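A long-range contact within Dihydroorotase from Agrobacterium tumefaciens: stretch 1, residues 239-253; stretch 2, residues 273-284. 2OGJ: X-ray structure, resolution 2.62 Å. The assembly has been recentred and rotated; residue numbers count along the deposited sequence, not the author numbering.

Stretch 1 239-253: SSIMEDEDLFNLAER
Stretch 2 (273-284) KVAEAAIARGLL

Two segments of one dihydroorotase chain pack mainly through side chains; no hydrogen bond crosses between them, and together they bury 571 Å². Stretch 1 opens with a type I turn, Ser240 to Glu243, and enters a helix at Glu245 that runs to Arg253. Stretch 2 enters already helical and stays so through Ala280, then unwinds through Arg281 and Gly282 into extended Leu283 and Leu284. The two run in the same sense: Met242 CA lies 6.0 Å from Val274 CA, and Glu252 CA 6.5 Å from Leu283 CA.

The turn is pinned by Ser240, chi1 t, whose OG accepts from Met242 N at 3.0 Å. Asp244, also t, caps the helix: its OD1 takes Leu247 N at 3.2 Å and, weakly, Asp246 N at 2.7 Å.

Selenomethionine Met242 (chi1 -130°, off-well; chi2 and chi3 both p) folds over the second helix, placing SE 3.7 Å from Ala277 CB and CE 3.7 Å from Val274 O. The small side chain of Ala277 leaves room for this close approach. Buried Ile241 (p, t) extends CD1 to 4.3 Å from Ala278 CB and 4.2 Å from Leu283 CD2, bridging the helix and the segment beyond it. With chi1 t, the methyls of buried Val274 part: CG2 lies 3.5 Å from Ser240 OG, while CG1 lies 3.9 Å from Ile241 CG1 and 4.2 Å from Met242 CE.

Arg281, just past the helix, has the largest area covered by the other stretch. Its chi1 is m, but chi2 (-137°) and chi3 (-124°) lie between wells, and the resulting bend lays the guanidinium over one face of Phe248. Arg281 CZ stands 3.8 Å from the Phe248 ring centroid, 25° off the normal, a cation-pi contact that suits the flat cation; Arg281 NH1 comes 3.2 Å from Phe248 CE2. The charge is answered by Glu245, whose CB points sideways but whose m, m side chain curls in to form a salt bridge, OE1 to Arg281 NH2 at 2.6 Å.

Phe248 itself is buried, chi1 t and chi2 87°. Ala278 CA sits at its edge, 4.2 Å from Phe248 CE1, and Leu283 CD2 approaches Phe248 CE1 obliquely at 4.1 Å. Leu283 (t, p) also brings CD2 within 4.4 Å of Ala251 CB and 4.2 Å of Glu252 N, closing the apolar patch against the first helix.

Gly282, at phi/psi 83/-1, makes the reversal into Leu283; a CB there would jam against the carbonyl O of Arg281. Leu283 N donates a hydrogen bond to Ala278 O at 2.8 Å, securing the turn that presents its side chain.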

# COMPACT_ATOMS: atom_id res chain seq x y z
N SER A 239 -19.85 5.47 17.26
CA SER A 239 -19.00 5.30 18.44
C SER A 239 -19.73 5.58 19.75
O SER A 239 -19.24 5.25 20.81
CB SER A 239 -17.75 6.19 18.32
OG SER A 239 -18.01 7.40 17.61
N SER A 240 -20.90 6.18 19.65
CA SER A 240 -21.70 6.53 20.83
C SER A 240 -22.35 5.32 21.49
O SER A 240 -22.96 4.49 20.82
CB SER A 240 -22.79 7.53 20.44
OG SER A 240 -23.77 7.63 21.46
N ILE A 241 -22.23 5.21 22.81
CA ILE A 241 -22.83 4.09 23.51
C ILE A 241 -24.34 4.25 23.65
O ILE A 241 -25.01 3.37 24.19
CB ILE A 241 -22.25 3.92 24.93
CG1 ILE A 241 -22.64 5.13 25.81
CG2 ILE A 241 -20.74 3.76 24.83
CD1 ILE A 241 -22.36 4.95 27.29
N MSE A 242 -24.89 5.36 23.16
CA MSE A 242 -26.32 5.59 23.28
C MSE A 242 -27.10 5.29 22.00
O MSE A 242 -28.33 5.21 22.02
CB MSE A 242 -26.57 7.03 23.76
CG MSE A 242 -27.55 7.15 24.95
SE MSE A 242 -27.35 5.86 26.23
CE MSE A 242 -25.68 6.12 26.73
N GLU A 243 -26.40 5.09 20.89
CA GLU A 243 -27.03 4.77 19.60
C GLU A 243 -27.17 3.26 19.39
O GLU A 243 -27.89 2.80 18.50
CB GLU A 243 -26.20 5.38 18.46
CG GLU A 243 -24.71 5.20 18.66
CD GLU A 243 -23.89 5.35 17.39
OE1 GLU A 243 -24.24 6.20 16.54
OE2 GLU A 243 -22.89 4.61 17.26
N ASP A 244 -26.46 2.48 20.21
CA ASP A 244 -26.48 1.03 20.10
C ASP A 244 -26.66 0.39 21.48
O ASP A 244 -25.71 0.34 22.27
CB ASP A 244 -25.16 0.55 19.50
CG ASP A 244 -25.16 -0.94 19.17
OD1 ASP A 244 -25.89 -1.71 19.82
OD2 ASP A 244 -24.39 -1.33 18.26
N GLU A 245 -27.86 -0.09 21.76
CA GLU A 245 -28.14 -0.72 23.05
C GLU A 245 -27.22 -1.91 23.32
O GLU A 245 -26.96 -2.23 24.47
CB GLU A 245 -29.60 -1.18 23.13
CG GLU A 245 -30.58 -0.06 23.47
CD GLU A 245 -30.54 0.32 24.94
OE1 GLU A 245 -31.12 1.37 25.28
OE2 GLU A 245 -29.95 -0.44 25.75
N ASP A 246 -26.76 -2.56 22.26
CA ASP A 246 -25.86 -3.71 22.41
C ASP A 246 -24.54 -3.20 22.95
O ASP A 246 -23.94 -3.81 23.85
CB ASP A 246 -25.62 -4.39 21.06
CG ASP A 246 -26.85 -5.08 20.55
OD1 ASP A 246 -26.91 -5.38 19.33
OD2 ASP A 246 -27.76 -5.33 21.36
N LEU A 247 -24.09 -2.07 22.40
CA LEU A 247 -22.84 -1.44 22.81
C LEU A 247 -22.98 -0.98 24.26
O LEU A 247 -22.09 -1.22 25.09
CB LEU A 247 -22.52 -0.22 21.94
CG LEU A 247 -21.07 0.27 21.88
CD1 LEU A 247 -21.06 1.76 21.95
CD2 LEU A 247 -20.22 -0.28 23.01
N PHE A 248 -24.09 -0.31 24.55
CA PHE A 248 -24.33 0.18 25.90
C PHE A 248 -24.28 -0.95 26.90
O PHE A 248 -23.67 -0.83 27.95
CB PHE A 248 -25.67 0.89 26.04
CG PHE A 248 -25.87 1.51 27.40
CD1 PHE A 248 -25.41 2.80 27.66
CD2 PHE A 248 -26.45 0.78 28.43
CE1 PHE A 248 -25.53 3.36 28.94
CE2 PHE A 248 -26.57 1.32 29.70
CZ PHE A 248 -26.11 2.61 29.95
N ASN A 249 -24.93 -2.06 26.57
CA ASN A 249 -24.97 -3.21 27.45
C ASN A 249 -23.58 -3.78 27.65
O ASN A 249 -23.25 -4.26 28.74
CB ASN A 249 -25.98 -4.23 26.93
CG ASN A 249 -27.38 -3.65 26.87
OD1 ASN A 249 -27.79 -2.92 27.78
ND2 ASN A 249 -28.11 -3.96 25.81
N LEU A 250 -22.76 -3.73 26.61
CA LEU A 250 -21.41 -4.26 26.73
C LEU A 250 -20.54 -3.33 27.58
O LEU A 250 -19.78 -3.79 28.42
CB LEU A 250 -20.80 -4.47 25.34
CG LEU A 250 -19.39 -5.09 25.33
CD1 LEU A 250 -19.40 -6.38 26.10
CD2 LEU A 250 -18.93 -5.32 23.91
N ALA A 251 -20.66 -2.02 27.37
CA ALA A 251 -19.87 -1.05 28.13
C ALA A 251 -20.18 -1.17 29.62
O ALA A 251 -19.28 -1.14 30.46
CB ALA A 251 -20.19 0.36 27.65
N GLU A 252 -21.46 -1.30 29.93
CA GLU A 252 -21.92 -1.45 31.31
C GLU A 252 -21.42 -2.76 31.93
O GLU A 252 -21.11 -2.82 33.11
CB GLU A 252 -23.45 -1.38 31.33
CG GLU A 252 -24.11 -1.63 32.68
CD GLU A 252 -25.63 -1.60 32.55
OE1 GLU A 252 -26.18 -2.42 31.79
OE2 GLU A 252 -26.28 -0.74 33.21
N ARG A 253 -21.34 -3.80 31.12
CA ARG A 253 -20.88 -5.09 31.59
C ARG A 253 -19.37 -5.04 31.82
O ARG A 253 -18.88 -5.39 32.90
CB ARG A 253 -21.22 -6.15 30.56
CG ARG A 253 -20.85 -7.57 30.93
CD ARG A 253 -20.83 -8.39 29.68
NE ARG A 253 -21.93 -8.02 28.79
CZ ARG A 253 -22.02 -8.36 27.51
NH1 ARG A 253 -21.07 -9.10 26.93
NH2 ARG A 253 -23.07 -7.95 26.81
N LYS A 273 -25.57 14.82 26.35
CA LYS A 273 -26.65 13.87 26.16
C LYS A 273 -26.22 12.43 26.43
O LYS A 273 -26.90 11.72 27.16
CB LYS A 273 -27.21 14.03 24.75
CG LYS A 273 -27.64 15.46 24.52
CD LYS A 273 -28.42 15.70 23.25
CE LYS A 273 -28.97 17.14 23.24
NZ LYS A 273 -29.67 17.52 21.97
N VAL A 274 -25.10 12.00 25.87
CA VAL A 274 -24.63 10.64 26.11
C VAL A 274 -24.40 10.43 27.60
O VAL A 274 -24.88 9.46 28.17
CB VAL A 274 -23.32 10.33 25.36
CG1 VAL A 274 -22.74 9.02 25.86
CG2 VAL A 274 -23.59 10.23 23.86
N ALA A 275 -23.68 11.36 28.22
CA ALA A 275 -23.37 11.28 29.65
C ALA A 275 -24.60 11.30 30.54
O ALA A 275 -24.65 10.61 31.56
CB ALA A 275 -22.43 12.42 30.04
N GLU A 276 -25.58 12.11 30.17
CA GLU A 276 -26.80 12.22 30.97
C GLU A 276 -27.46 10.86 31.00
O GLU A 276 -27.69 10.28 32.06
CB GLU A 276 -27.76 13.23 30.35
CG GLU A 276 -28.63 13.95 31.37
CD GLU A 276 -29.81 14.68 30.74
OE1 GLU A 276 -29.62 15.42 29.75
OE2 GLU A 276 -30.95 14.52 31.26
N ALA A 277 -27.75 10.35 29.81
CA ALA A 277 -28.38 9.05 29.69
C ALA A 277 -27.58 7.96 30.41
O ALA A 277 -28.15 7.07 31.05
CB ALA A 277 -28.54 8.71 28.23
N ALA A 278 -26.26 8.02 30.32
CA ALA A 278 -25.42 7.03 30.95
C ALA A 278 -25.57 7.06 32.47
O ALA A 278 -25.80 6.03 33.11
CB ALA A 278 -23.97 7.26 30.57
N ILE A 279 -25.44 8.25 33.04
CA ILE A 279 -25.54 8.42 34.49
C ILE A 279 -26.93 8.10 35.04
O ILE A 279 -27.05 7.57 36.15
CB ILE A 279 -25.08 9.84 34.90
CG1 ILE A 279 -23.60 10.00 34.55
CG2 ILE A 279 -25.28 10.07 36.40
CD1 ILE A 279 -23.09 11.44 34.54
N ALA A 280 -27.97 8.41 34.28
CA ALA A 280 -29.33 8.10 34.73
C ALA A 280 -29.54 6.58 34.82
O ALA A 280 -30.39 6.11 35.57
CB ALA A 280 -30.35 8.72 33.79
N ARG A 281 -28.77 5.83 34.04
CA ARG A 281 -28.87 4.37 34.04
C ARG A 281 -27.82 3.75 34.96
O ARG A 281 -27.57 2.54 34.89
CB ARG A 281 -28.68 3.80 32.63
CG ARG A 281 -29.78 4.14 31.63
CD ARG A 281 -30.13 2.89 30.82
NE ARG A 281 -30.01 3.05 29.37
CZ ARG A 281 -29.79 2.04 28.54
NH1 ARG A 281 -29.65 0.80 29.01
NH2 ARG A 281 -29.70 2.25 27.23
N GLY A 282 -27.21 4.58 35.79
CA GLY A 282 -26.21 4.10 36.73
C GLY A 282 -24.79 3.94 36.19
O GLY A 282 -23.91 3.49 36.92
N LEU A 283 -24.55 4.24 34.84
CA LEU A 283 -23.18 4.11 34.34
C LEU A 283 -22.40 5.41 34.49
O LEU A 283 -22.63 6.40 33.78
CB LEU A 283 -23.16 3.68 32.87
CG LEU A 283 -21.77 3.31 32.31
CD1 LEU A 283 -21.10 2.25 33.20
CD2 LEU A 283 -21.91 2.79 30.86
N LEU A 284 -21.47 5.39 35.45
CA LEU A 284 -20.63 6.54 35.71
C LEU A 284 -19.25 6.37 35.10
O LEU A 284 -18.78 5.24 34.86
CB LEU A 284 -20.46 6.72 37.22
CG LEU A 284 -21.39 7.71 37.92
CD1 LEU A 284 -22.83 7.41 37.56
CD2 LEU A 284 -21.14 7.62 39.40